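PDB 5X32: N-acylglucosamine 2-epimerase from Marinomonas mediterranea, which catalyses the reversible isomerisation of D-mannose to D-fructose, and less efficiently of D-lyxose to D-xylulose, without acting on D-glucose. Local coordinates for residues His80-Gln83 against Tyr84-Arg88; Gln208-Ala211 against Ser212-Asn215; Met261-Lys264 against Arg265-Asn269; Leu272-Ala275 against Lys276-Phe279; Leu324-Ala327 against Thr328-Glu331. One frame throughout, in Å; residues are numbered along the deposited sequence.

Interaction 1: residues His80-Gln83 against Tyr84-Arg88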
loop_
_atom_site.group_PDB
_atom_site.type_symbol
_atom_site.label_atom_id
_atom_site.label_comp_id
_atom_site.label_asym_id
_atom_site.label_seq_id
_atom_site.Cartn_x
_atom_site.Cartn_y
_atom_site.Cartn_z
ATOM N N HIS A 80 9.686 -16.052 9.838
ATOM C CA HIS A 80 9.408 -15.660 11.207
ATOM C C HIS A 80 8.097 -14.851 11.253
ATOM O O HIS A 80 7.199 -15.109 12.080
ATOM C CB HIS A 80 10.594 -14.868 11.755
ATOM C CG HIS A 80 10.396 -14.357 13.144
ATOM N ND1 HIS A 80 11.035 -13.229 13.617
ATOM C CD2 HIS A 80 9.625 -14.805 14.162
ATOM C CE1 HIS A 80 10.670 -13.005 14.865
ATOM N NE2 HIS A 80 9.817 -13.948 15.222
ATOM N N GLY A 81 7.961 -13.929 10.301
ATOM C CA GLY A 81 6.768 -13.115 10.200
ATOM C C GLY A 81 5.520 -13.919 9.936
ATOM O O GLY A 81 4.502 -13.709 10.593
ATOM N N ILE A 82 5.605 -14.859 8.999
ATOM C CA ILE A 82 4.473 -15.723 8.691
ATOM C C ILE A 82 4.040 -16.513 9.932
ATOM O O ILE A 82 2.842 -16.672 10.203
ATOM C CB ILE A 82 4.806 -16.703 7.569
ATOM C CG1 ILE A 82 5.141 -15.964 6.282
ATOM C CG2 ILE A 82 3.618 -17.598 7.303
ATOM C CD1 ILE A 82 3.929 -15.301 5.656
ATOM N N GLN A 83 5.018 -16.981 10.701
ATOM C CA GLN A 83 4.713 -17.732 11.913
ATOM C C GLN A 83 3.918 -16.857 12.868
ATOM O O GLN A 83 2.872 -17.273 13.379
ATOM C CB GLN A 83 5.996 -18.242 12.574
ATOM C CG GLN A 83 6.609 -19.423 11.855
ATOM C CD GLN A 83 7.993 -19.763 12.369
ATOM O OE1 GLN A 83 8.431 -19.253 13.404
ATOM N NE2 GLN A 83 8.699 -20.623 11.637
ATOM N N TYR A 84 4.385 -15.631 13.082
ATOM C CA TYR A 84 3.655 -14.728 13.976
ATOM C C TYR A 84 2.250 -14.447 13.451
ATOM O O TYR A 84 1.294 -14.284 14.219
ATOM C CB TYR A 84 4.377 -13.412 14.119
ATOM C CG TYR A 84 3.818 -12.525 15.196
ATOM C CD1 TYR A 84 4.086 -12.768 16.530
ATOM C CD2 TYR A 84 2.976 -11.462 14.874
ATOM C CE1 TYR A 84 3.578 -11.946 17.517
ATOM C CE2 TYR A 84 2.456 -10.641 15.850
ATOM C CZ TYR A 84 2.760 -10.883 17.171
ATOM O OH TYR A 84 2.234 -10.062 18.142
ATOM N N LEU A 85 2.136 -14.359 12.135
ATOM C CA LEU A 85 0.856 -14.049 11.535
ATOM C C LEU A 85 -0.123 -15.147 11.892
ATOM O O LEU A 85 -1.220 -14.881 12.388
ATOM C CB LEU A 85 0.987 -13.896 10.013
ATOM C CG LEU A 85 -0.314 -13.611 9.259
ATOM C CD1 LEU A 85 -0.995 -12.350 9.773
ATOM C CD2 LEU A 85 -0.041 -13.487 7.766
ATOM N N ARG A 86 0.309 -16.389 11.704
ATOM C CA ARG A 86 -0.615 -17.514 11.800
ATOM C C ARG A 86 -0.877 -18.000 13.225
ATOM O O ARG A 86 -1.953 -18.516 13.519
ATOM C CB ARG A 86 -0.089 -18.668 10.965
ATOM C CG ARG A 86 0.247 -18.280 9.554
ATOM C CD ARG A 86 0.074 -19.459 8.662
ATOM N NE ARG A 86 -1.336 -19.786 8.577
ATOM C CZ ARG A 86 -1.805 -21.019 8.514
ATOM N NH1 ARG A 86 -0.962 -22.048 8.544
ATOM N NH2 ARG A 86 -3.115 -21.216 8.440
ATOM N N GLN A 87 0.078 -17.818 14.118
ATOM C CA GLN A 87 -0.090 -18.354 15.469
ATOM C C GLN A 87 -0.620 -17.339 16.467
ATOM O O GLN A 87 -1.243 -17.710 17.469
ATOM C CB GLN A 87 1.230 -18.940 15.956
ATOM C CG GLN A 87 1.810 -19.895 14.930
ATOM C CD GLN A 87 3.180 -20.412 15.294
ATOM O OE1 GLN A 87 3.760 -20.026 16.315
ATOM N NE2 GLN A 87 3.721 -21.280 14.442
ATOM N N ARG A 88 -0.378 -16.061 16.195
ATOM C CA ARG A 88 -0.786 -15.017 17.118
ATOM C C ARG A 88 -1.959 -14.229 16.560
ATOM O O ARG A 88 -2.909 -13.933 17.297
ATOM C CB ARG A 88 0.387 -14.089 17.432
ATOM C CG ARG A 88 0.047 -13.009 18.417
ATOM C CD ARG A 88 -0.653 -13.577 19.607
ATOM N NE ARG A 88 -0.953 -12.576 20.620
ATOM C CZ ARG A 88 -2.156 -12.032 20.745
ATOM N NH1 ARG A 88 -3.127 -12.412 19.920
ATOM N NH2 ARG A 88 -2.395 -11.127 21.688
#
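The ring of Y84, whose backbone is tied one turn back to H80, takes R88 CB on one face: the carbon lies 3.8 Å above the ring plane, displaced toward the rim. A chi1 of -170° carries the Y84 ring away from its own N and over the next turn of its helix, where it also meets the ring of H89 with the planes about 75° apart, and L100 touches its side chain. Among the other flat groups, the Q83 and Q87 amides hang in sequence along the exposed flank, the CB of Q83 being 4.2 Å from NE2 of Q87. The guanidinium of R86 reaches beyond the contact to a cation-pi partner, W136, and that of R88 bonds to N105 and G102 O.

Backbone bonds run four residues along helix 72-89: Y84 N to H80 O (3.0 Å), L85 N to G81 O (2.9 Å), R86 N to I82 O (3.0 Å) and Q87 N to Q83 O (2.9 Å). Alongside the third of these, I82 and R86 point the same way, CG2 of the isoleucine 4.1 Å from CG of the arginine, which lends its aliphatic stem to the packing. I82 and L85 are buried, touching I59 of helix 52-69 and residues of helix 112-127; branched hydrocarbons suit that inner side. G81 is buried as well and contributes backbone alone.

This stretch of helix is amphipathic: main-chain polar groups pair with each other, hydrocarbon faces the neighbouring helices, the glutamine amides lie on the exposed side, and the arginine ends reach partners in neighbouring elements.

Interaction 2: residues Gln208-Ala211 against Ser212-Asn215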
loop_
_atom_site.group_PDB
_atom_site.type_symbol
_atom_site.label_atom_id
_atom_site.label_comp_id
_atom_site.label_asym_id
_atom_site.label_seq_id
_atom_site.Cartn_x
_atom_site.Cartn_y
_atom_site.Cartn_z
ATOM N N GLN A 208 -14.288 3.161 -12.507
ATOM C CA GLN A 208 -15.319 3.643 -13.415
ATOM C C GLN A 208 -16.607 3.972 -12.688
ATOM O O GLN A 208 -16.972 5.146 -12.586
ATOM C CB GLN A 208 -15.571 2.639 -14.528
ATOM C CG GLN A 208 -14.534 2.810 -15.578
ATOM C CD GLN A 208 -14.820 2.081 -16.865
ATOM O OE1 GLN A 208 -15.355 0.988 -16.858
ATOM N NE2 GLN A 208 -14.450 2.700 -17.995
ATOM N N LYS A 209 -17.263 2.948 -12.136
ATOM C CA LYS A 209 -18.587 3.156 -11.569
ATOM C C LYS A 209 -18.546 4.115 -10.396
ATOM O O LYS A 209 -19.155 5.181 -10.457
ATOM C CB LYS A 209 -19.223 1.864 -11.105
ATOM C CG LYS A 209 -20.589 2.133 -10.487
ATOM C CD LYS A 209 -21.374 0.853 -10.270
ATOM C CE LYS A 209 -20.638 -0.138 -9.355
ATOM N NZ LYS A 209 -21.575 -0.853 -8.445
ATOM N N GLN A 210 -17.832 3.753 -9.334
ATOM C CA GLN A 210 -17.801 4.617 -8.155
ATOM C C GLN A 210 -17.196 5.989 -8.431
ATOM O O GLN A 210 -17.588 6.971 -7.804
ATOM C CB GLN A 210 -17.058 3.941 -7.004
ATOM C CG GLN A 210 -17.761 2.701 -6.512
ATOM C CD GLN A 210 -19.226 2.958 -6.242
ATOM O OE1 GLN A 210 -20.086 2.294 -6.801
ATOM N NE2 GLN A 210 -19.520 3.914 -5.369
ATOM N N ALA A 211 -16.247 6.058 -9.359
ATOM C CA ALA A 211 -15.647 7.337 -9.731
ATOM C C ALA A 211 -16.647 8.293 -10.384
ATOM O O ALA A 211 -16.662 9.485 -10.068
ATOM C CB ALA A 211 -14.463 7.109 -10.652
ATOM N N SER A 212 -17.511 7.764 -11.251
ATOM C CA SER A 212 -18.477 8.585 -12.002
ATOM C C SER A 212 -19.384 9.397 -11.099
ATOM O O SER A 212 -19.923 10.420 -11.514
ATOM C CB SER A 212 -19.361 7.712 -12.896
ATOM O OG SER A 212 -18.619 7.047 -13.900
ATOM N N LEU A 213 -19.515 8.946 -9.854
ATOM C CA LEU A 213 -20.397 9.563 -8.870
ATOM C C LEU A 213 -19.870 10.888 -8.420
ATOM O O LEU A 213 -20.555 11.623 -7.708
ATOM C CB LEU A 213 -20.563 8.653 -7.661
ATOM C CG LEU A 213 -21.248 7.332 -7.992
ATOM C CD1 LEU A 213 -21.248 6.410 -6.787
ATOM C CD2 LEU A 213 -22.669 7.629 -8.450
ATOM N N SER A 214 -18.617 11.157 -8.754
ATOM C CA SER A 214 -18.068 12.456 -8.459
ATOM C C SER A 214 -17.975 13.356 -9.690
ATOM O O SER A 214 -17.692 12.901 -10.834
ATOM C CB SER A 214 -16.681 12.318 -7.803
ATOM O OG SER A 214 -15.626 12.442 -8.748
ATOM N N ASN A 215 -18.147 14.642 -9.397
ATOM C CA ASN A 215 -17.912 15.764 -10.307
ATOM C C ASN A 215 -16.690 15.595 -11.220
ATOM O O ASN A 215 -16.813 15.542 -12.456
ATOM C CB ASN A 215 -17.734 16.999 -9.403
ATOM C CG ASN A 215 -19.050 17.487 -8.784
ATOM O OD1 ASN A 215 -19.243 17.471 -7.566
ATOM N ND2 ASN A 215 -19.875 18.126 -9.629
#
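L213 lays its CD1 against the amide end of Q210, 3.4 Å from NE2, the two side chains lying side by side and pointing the same way. Q210 lies beside the leucine because its chain bends at chi2 (-50°), and its NE2 is held by W227 O, so the leucine packs on an amide that is already tethered. Replacing L213 by a serine would probably leave this side of the Q210 amide without its hydrocarbon cover and lose the packing on I229.

S212 folds back on the last turn of helix 193-212. Its OG donates to Q208 O at 2.8 Å and its backbone N to the same oxygen at 3.0 Å, arriving from opposite faces of the carbonyl plane; a small hydroxyl residue suits this place, since it can turn onto its own helix. Two residues on, S214 N bonds to A211 O, three residues back, at 2.9 Å, coming from above the carbonyl plane, while S214 OG turns to E218 O.

K209 bonds to H153 O, and loop residues F247 and W270 touch S214 and Q208. The side chain of A211 is about 11 Å from that of H251, a probable active-site residue, and meets K274 of helix 271-286, just before the chain leaves for strand 222-223.

Interaction 3: residues Met261-Lys264 against Arg265-Asn269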
loop_
_atom_site.group_PDB
_atom_site.type_symbol
_atom_site.label_atom_id
_atom_site.label_comp_id
_atom_site.label_asym_id
_atom_site.label_seq_id
_atom_site.Cartn_x
_atom_site.Cartn_y
_atom_site.Cartn_z
ATOM N N MET A 261 -0.669 -1.608 -14.096
ATOM C CA MET A 261 -0.251 -2.952 -13.746
ATOM C C MET A 261 -1.254 -4.007 -14.287
ATOM O O MET A 261 -0.859 -5.058 -14.784
ATOM C CB MET A 261 -0.095 -3.043 -12.239
ATOM C CG MET A 261 1.134 -2.339 -11.691
ATOM S SD MET A 261 1.205 -2.494 -9.891
ATOM C CE MET A 261 1.397 -4.272 -9.679
ATOM N N LEU A 262 -2.542 -3.702 -14.215
ATOM C CA LEU A 262 -3.570 -4.567 -14.766
ATOM C C LEU A 262 -3.514 -4.550 -16.290
ATOM O O LEU A 262 -3.743 -5.555 -16.946
ATOM C CB LEU A 262 -4.939 -4.104 -14.297
ATOM C CG LEU A 262 -5.316 -4.576 -12.903
ATOM C CD1 LEU A 262 -6.667 -4.010 -12.547
ATOM C CD2 LEU A 262 -5.309 -6.096 -12.818
ATOM N N ASP A 263 -3.179 -3.398 -16.854
ATOM C CA ASP A 263 -3.126 -3.245 -18.295
ATOM C C ASP A 263 -1.985 -4.065 -18.878
ATOM O O ASP A 263 -1.986 -4.353 -20.079
ATOM C CB ASP A 263 -2.990 -1.775 -18.692
ATOM C CG ASP A 263 -3.353 -1.537 -20.141
ATOM O OD1 ASP A 263 -3.916 -2.462 -20.765
ATOM O OD2 ASP A 263 -3.124 -0.416 -20.638
ATOM N N LYS A 264 -0.990 -4.427 -18.065
ATOM C CA LYS A 264 0.038 -5.283 -18.648
ATOM C C LYS A 264 -0.328 -6.745 -18.457
ATOM O O LYS A 264 0.062 -7.591 -19.256
ATOM C CB LYS A 264 1.408 -5.004 -18.013
ATOM C CG LYS A 264 2.370 -6.223 -17.791
ATOM C CD LYS A 264 2.797 -7.081 -19.000
ATOM C CE LYS A 264 4.019 -7.937 -18.652
ATOM N NZ LYS A 264 3.759 -8.861 -17.456
ATOM N N ARG A 265 -1.167 -7.049 -17.480
ATOM C CA ARG A 265 -1.535 -8.442 -17.267
ATOM C C ARG A 265 -2.705 -8.859 -18.138
ATOM O O ARG A 265 -2.647 -9.873 -18.832
ATOM C CB ARG A 265 -1.850 -8.685 -15.794
ATOM C CG ARG A 265 -0.780 -8.136 -14.904
ATOM C CD ARG A 265 -0.914 -8.549 -13.452
ATOM N NE ARG A 265 0.032 -7.804 -12.632
ATOM C CZ ARG A 265 1.352 -7.940 -12.681
ATOM N NH1 ARG A 265 1.910 -8.806 -13.514
ATOM N NH2 ARG A 265 2.122 -7.207 -11.888
ATOM N N SER A 266 -3.757 -8.061 -18.126
ATOM C CA SER A 266 -4.957 -8.384 -18.871
ATOM C C SER A 266 -5.537 -7.079 -19.403
ATOM O O SER A 266 -6.381 -6.457 -18.751
ATOM C CB SER A 266 -5.935 -9.136 -17.957
ATOM O OG SER A 266 -7.175 -9.415 -18.575
ATOM N N PRO A 267 -5.053 -6.644 -20.583
ATOM C CA PRO A 267 -5.305 -5.309 -21.163
ATOM C C PRO A 267 -6.772 -4.920 -21.336
ATOM O O PRO A 267 -7.637 -5.771 -21.477
ATOM C CB PRO A 267 -4.620 -5.372 -22.527
ATOM C CG PRO A 267 -3.712 -6.543 -22.497
ATOM C CD PRO A 267 -4.164 -7.474 -21.419
ATOM N N GLU A 268 -7.022 -3.616 -21.327
ATOM C CA GLU A 268 -8.358 -3.040 -21.400
ATOM C C GLU A 268 -8.211 -1.600 -21.881
ATOM O O GLU A 268 -7.405 -0.847 -21.324
ATOM C CB GLU A 268 -9.049 -3.077 -20.040
ATOM C CG GLU A 268 -10.492 -3.539 -20.082
ATOM C CD GLU A 268 -10.612 -5.054 -20.063
ATOM O OE1 GLU A 268 -10.120 -5.688 -19.107
ATOM O OE2 GLU A 268 -11.193 -5.620 -21.006
ATOM N N ASN A 269 -8.980 -1.201 -22.894
ATOM C CA ASN A 269 -8.657 0.032 -23.597
ATOM C C ASN A 269 -8.945 1.326 -22.807
ATOM O O ASN A 269 -8.537 2.407 -23.237
ATOM C CB ASN A 269 -9.338 0.080 -24.984
ATOM C CG ASN A 269 -10.862 0.145 -24.925
ATOM O OD1 ASN A 269 -11.454 0.506 -23.903
ATOM N ND2 ASN A 269 -11.504 -0.144 -26.062
#
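R265 and D263 carry this helix C-terminus, with K264 beside them, where helix 249-265 of the alpha/alpha barrel breaks off and turns toward helix 271-286. The break is marked by S266 N, which donates to L262 O at 2.8 Å in a nearly straight bond (169°), and then by P267, which has no N-H to extend the helix.

D263 follows the departing chain. Its chi1 of -162° turns the carboxylate away from its own N, which brings OD1 beside P267, 3.2 Å from its CA, and lets it take a weak hydrogen bond from E268 N at 3.4 Å. A short carboxylate suits this place, close enough to accept from the loop. E268 itself is anchored by a salt bridge to K200, which also bonds to S266 OG.

R265 returns along the helix, extended from CG to NE, beside M261. Its NH1 forms a salt bridge with D188, which probably offsets the nearby positive charges: K264 NZ is 4.4 Å from that same NH1, and K390 approaches NH2. The R265 side chain also touches M184 of helix 173-190. At the far end of the arginine, the methyl CE of M261 meets the guanidinium edge in its plane, 3.7 Å from NH2.

Interaction 4: residues Leu272-Ala275 against Lys276-Phe279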
loop_
_atom_site.group_PDB
_atom_site.type_symbol
_atom_site.label_atom_id
_atom_site.label_comp_id
_atom_site.label_asym_id
_atom_site.label_seq_id
_atom_site.Cartn_x
_atom_site.Cartn_y
_atom_site.Cartn_z
ATOM N N LEU A 272 -5.327 2.896 -19.658
ATOM C CA LEU A 272 -4.331 3.947 -19.824
ATOM C C LEU A 272 -4.928 5.353 -19.836
ATOM O O LEU A 272 -4.386 6.229 -19.180
ATOM C CB LEU A 272 -3.510 3.712 -21.089
ATOM C CG LEU A 272 -2.392 4.723 -21.295
ATOM C CD1 LEU A 272 -1.445 4.667 -20.105
ATOM C CD2 LEU A 272 -1.637 4.398 -22.564
ATOM N N PRO A 273 -6.028 5.592 -20.585
ATOM C CA PRO A 273 -6.588 6.944 -20.466
ATOM C C PRO A 273 -7.061 7.292 -19.047
ATOM O O PRO A 273 -6.968 8.454 -18.640
ATOM C CB PRO A 273 -7.772 6.925 -21.437
ATOM C CG PRO A 273 -7.403 5.912 -22.435
ATOM C CD PRO A 273 -6.622 4.861 -21.720
ATOM N N LYS A 274 -7.592 6.321 -18.311
ATOM C CA LYS A 274 -8.056 6.619 -16.962
ATOM C C LYS A 274 -6.862 6.890 -16.025
ATOM O O LYS A 274 -6.877 7.869 -15.265
ATOM C CB LYS A 274 -8.945 5.498 -16.433
ATOM C CG LYS A 274 -9.613 5.833 -15.108
ATOM C CD LYS A 274 -10.556 7.045 -15.225
ATOM C CE LYS A 274 -11.485 7.176 -14.003
ATOM N NZ LYS A 274 -12.301 8.432 -13.911
ATOM N N ALA A 275 -5.836 6.038 -16.085
ATOM C CA ALA A 275 -4.597 6.262 -15.336
ATOM C C ALA A 275 -4.036 7.658 -15.640
ATOM O O ALA A 275 -3.632 8.421 -14.740
ATOM C CB ALA A 275 -3.555 5.171 -15.662
ATOM N N LYS A 276 -4.021 7.974 -16.929
ATOM C CA LYS A 276 -3.490 9.225 -17.408
ATOM C C LYS A 276 -4.306 10.372 -16.801
ATOM O O LYS A 276 -3.759 11.342 -16.262
ATOM C CB LYS A 276 -3.527 9.233 -18.937
ATOM C CG LYS A 276 -2.446 10.053 -19.543
ATOM C CD LYS A 276 -2.585 10.368 -21.033
ATOM C CE LYS A 276 -2.406 9.178 -21.961
ATOM N NZ LYS A 276 -2.136 9.715 -23.352
ATOM N N TYR A 277 -5.621 10.197 -16.789
ATOM C CA TYR A 277 -6.531 11.243 -16.315
ATOM C C TYR A 277 -6.398 11.514 -14.808
ATOM O O TYR A 277 -6.169 12.662 -14.391
ATOM C CB TYR A 277 -7.974 10.854 -16.655
ATOM C CG TYR A 277 -9.016 11.813 -16.137
ATOM C CD1 TYR A 277 -9.755 11.531 -14.985
ATOM C CD2 TYR A 277 -9.275 12.996 -16.808
ATOM C CE1 TYR A 277 -10.722 12.417 -14.515
ATOM C CE2 TYR A 277 -10.233 13.885 -16.355
ATOM C CZ TYR A 277 -10.956 13.596 -15.216
ATOM O OH TYR A 277 -11.896 14.510 -14.796
ATOM N N LEU A 278 -6.510 10.441 -14.014
ATOM C CA LEU A 278 -6.367 10.494 -12.561
ATOM C C LEU A 278 -5.030 11.082 -12.171
ATOM O O LEU A 278 -4.971 11.973 -11.325
ATOM C CB LEU A 278 -6.523 9.109 -11.938
ATOM C CG LEU A 278 -7.944 8.551 -11.991
ATOM C CD1 LEU A 278 -7.980 7.124 -11.482
ATOM C CD2 LEU A 278 -8.867 9.436 -11.168
ATOM N N PHE A 279 -3.951 10.604 -12.778
ATOM C CA PHE A 279 -2.659 11.146 -12.392
ATOM C C PHE A 279 -2.554 12.633 -12.729
ATOM O O PHE A 279 -2.164 13.420 -11.867
ATOM C CB PHE A 279 -1.515 10.397 -13.067
ATOM C CG PHE A 279 -0.157 10.842 -12.608
ATOM C CD1 PHE A 279 0.509 10.152 -11.602
ATOM C CD2 PHE A 279 0.461 11.948 -13.186
ATOM C CE1 PHE A 279 1.768 10.567 -11.171
ATOM C CE2 PHE A 279 1.701 12.375 -12.754
ATOM C CZ PHE A 279 2.361 11.682 -11.747
#
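K274 sends its chain off opposite its own N (chi1 -172°) and then bends at chi2 (62°), which turns it along the helix toward Y277 and L278. L278 has CG anti to its carbonyl carbon and beside its own N (chi1 -70°), which lays its CD1 4.2 Å from K274 CG. K274 and Y277 cross obliquely, with NZ of the lysine 4.2 Å from CD1 of the ring. Both polar ends are fastened to one short piece of loop, K274 NZ to N217 O and Y277 OH to S216 O. A long lysine and a long tyrosine suit these places because each spans from the helix to that loop, and the lysine's methylenes still serve the leucine.

Behind the side chains the backbone is a regular alpha-helix. K276 N bonds to L272 O and Y277 N to P273 O, each at 2.9 Å; L278 N reaches K274 O at 2.9 Å in a nearly straight bond, and F279 N reaches A275 O at 3.0 Å. P273, in the first turn, can do without the N-H it lacks.

Within the barrel, helix 271-286 has its neighbours on several sides. L272 and A275 pack on L260 of helix 249-265, and L278 on Q252 of the same helix; the L278 side chain is about 9 Å from that of H251, the probable proton donor/acceptor. F279 lies on A320, A321 and L324 of helix 311-328, while K276 touches Y333 of helix 331-347.

Interaction 5: residues Leu324-Ala327 against Thr328-Glu331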
loop_
_atom_site.group_PDB
_atom_site.type_symbol
_atom_site.label_atom_id
_atom_site.label_comp_id
_atom_site.label_asym_id
_atom_site.label_seq_id
_atom_site.Cartn_x
_atom_site.Cartn_y
_atom_site.Cartn_z
ATOM N N LEU A 324 3.437 5.482 -16.148
ATOM C CA LEU A 324 2.826 6.353 -17.137
ATOM C C LEU A 324 3.829 6.742 -18.207
ATOM O O LEU A 324 3.503 6.842 -19.402
ATOM C CB LEU A 324 2.291 7.594 -16.442
ATOM C CG LEU A 324 0.900 7.376 -15.878
ATOM C CD1 LEU A 324 0.534 8.616 -15.131
ATOM C CD2 LEU A 324 -0.089 7.110 -17.027
ATOM N N TYR A 325 5.069 6.928 -17.777
ATOM C CA TYR A 325 6.092 7.341 -18.708
ATOM C C TYR A 325 6.450 6.155 -19.600
ATOM O O TYR A 325 6.674 6.333 -20.802
ATOM C CB TYR A 325 7.314 7.897 -17.978
ATOM C CG TYR A 325 8.494 8.065 -18.895
ATOM C CD1 TYR A 325 8.453 8.958 -19.963
ATOM C CD2 TYR A 325 9.630 7.290 -18.731
ATOM C CE1 TYR A 325 9.526 9.090 -20.826
ATOM C CE2 TYR A 325 10.699 7.414 -19.581
ATOM C CZ TYR A 325 10.649 8.312 -20.627
ATOM O OH TYR A 325 11.728 8.424 -21.472
ATOM N N LYS A 326 6.481 4.942 -19.041
ATOM C CA LYS A 326 6.759 3.782 -19.889
ATOM C C LYS A 326 5.622 3.557 -20.886
ATOM O O LYS A 326 5.859 3.202 -22.039
ATOM C CB LYS A 326 6.995 2.512 -19.073
ATOM C CG LYS A 326 8.118 2.613 -18.072
ATOM C CD LYS A 326 9.447 2.909 -18.757
ATOM C CE LYS A 326 9.965 1.731 -19.562
ATOM N NZ LYS A 326 11.249 2.098 -20.233
ATOM N N ALA A 327 4.393 3.773 -20.431
ATOM C CA ALA A 327 3.202 3.532 -21.239
ATOM C C ALA A 327 3.024 4.527 -22.379
ATOM O O ALA A 327 2.534 4.173 -23.442
ATOM C CB ALA A 327 1.977 3.571 -20.355
ATOM N N THR A 328 3.477 5.755 -22.184
ATOM C CA THR A 328 3.130 6.807 -23.124
ATOM C C THR A 328 4.339 7.413 -23.814
ATOM O O THR A 328 4.215 7.954 -24.916
ATOM C CB THR A 328 2.364 7.930 -22.412
ATOM O OG1 THR A 328 3.222 8.529 -21.429
ATOM C CG2 THR A 328 1.130 7.372 -21.716
ATOM N N LYS A 329 5.497 7.310 -23.153
ATOM C CA LYS A 329 6.752 7.950 -23.563
ATOM C C LYS A 329 6.609 9.460 -23.554
ATOM O O LYS A 329 7.465 10.185 -24.037
ATOM C CB LYS A 329 7.221 7.453 -24.924
ATOM C CG LYS A 329 7.401 5.943 -24.985
ATOM C CD LYS A 329 8.510 5.433 -24.047
ATOM C CE LYS A 329 8.673 3.906 -24.144
ATOM N NZ LYS A 329 9.872 3.390 -23.423
ATOM N N ASP A 330 5.516 9.931 -22.985
ATOM C CA ASP A 330 5.368 11.344 -22.729
ATOM C C ASP A 330 6.432 11.743 -21.703
ATOM O O ASP A 330 6.413 11.243 -20.576
ATOM C CB ASP A 330 3.948 11.643 -22.231
ATOM C CG ASP A 330 3.703 13.122 -22.013
ATOM O OD1 ASP A 330 4.671 13.917 -22.049
ATOM O OD2 ASP A 330 2.532 13.493 -21.762
ATOM N N GLU A 331 7.313 12.677 -22.066
ATOM C CA GLU A 331 8.419 13.069 -21.180
ATOM C C GLU A 331 7.949 13.900 -20.001
ATOM O O GLU A 331 8.698 14.125 -19.042
ATOM C CB GLU A 331 9.485 13.839 -21.948
ATOM C CG GLU A 331 10.334 12.946 -22.815
ATOM C CD GLU A 331 11.437 12.288 -22.030
ATOM O OE1 GLU A 331 11.920 12.920 -21.063
ATOM O OE2 GLU A 331 11.800 11.133 -22.357
#
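An ST turn, made by T328 and D330, lies in the connection from helix 311-328 to helix 331-347. T328 OG1, held between the backbone N and the carbonyl carbon (chi1 63°), donates to L324 O at 2.7 Å and accepts from D330 N at 3.1 Å. Threonine suits the place: one hydroxyl closes the old helix and fixes the turn, while its side chain also touches Y333 and K276. K329 leaves the helix with positive phi, its N bonded to Y325 O at 2.8 Å, and D330 then caps the next helix through T332 N.

Y325 reaches separately across the connection. Its chi1 of 168° points the ring away from its own N and runs it beside E331, where its OH donates to E331 OE2 at 2.9 Å, meeting the oxygen from above the carboxylate plane; ring and carboxylate are 79° apart. D330 O lies at the ring edge, near its plane, 3.1 Å from CD1 of Y325. Y333 and Y334 also touch this tyrosine. Exchanging Y325 for a phenylalanine is likely to leave the E331 carboxylate without this donor and free to swing away.

On the flank, K326 NZ and K329 NZ come within 3.7 Å, like charges that solvent would probably have to screen. The polar chemistry thus fixes the connection in two ways, by a hydroxyl that both gives and receives and by a phenol bridging to E331.

In chain order the contacts run from interaction 1 to interaction 5, all within one epimerase-family domain of paired helices. Interaction 1, on helix 72-89, stands apart across the chain's centre from interactions 2, 4 and 5, its centre 38 to 41 Å from theirs. Interactions 2 to 5 lie nearer one another, their centres 12 to 25 Å apart. Interactions 3 and 4 sit on the consecutive helices 249-265 and 271-286, centres 13 Å apart, and interaction 4 packs on interaction 5 (12 Å) through F279 against L324 and L272 against A327. Interaction 2 meets interaction 4 where A211 CB lies 4.1 Å from K274 NZ. Helix 271-286 thus touches the C-terminal ends of three other helices.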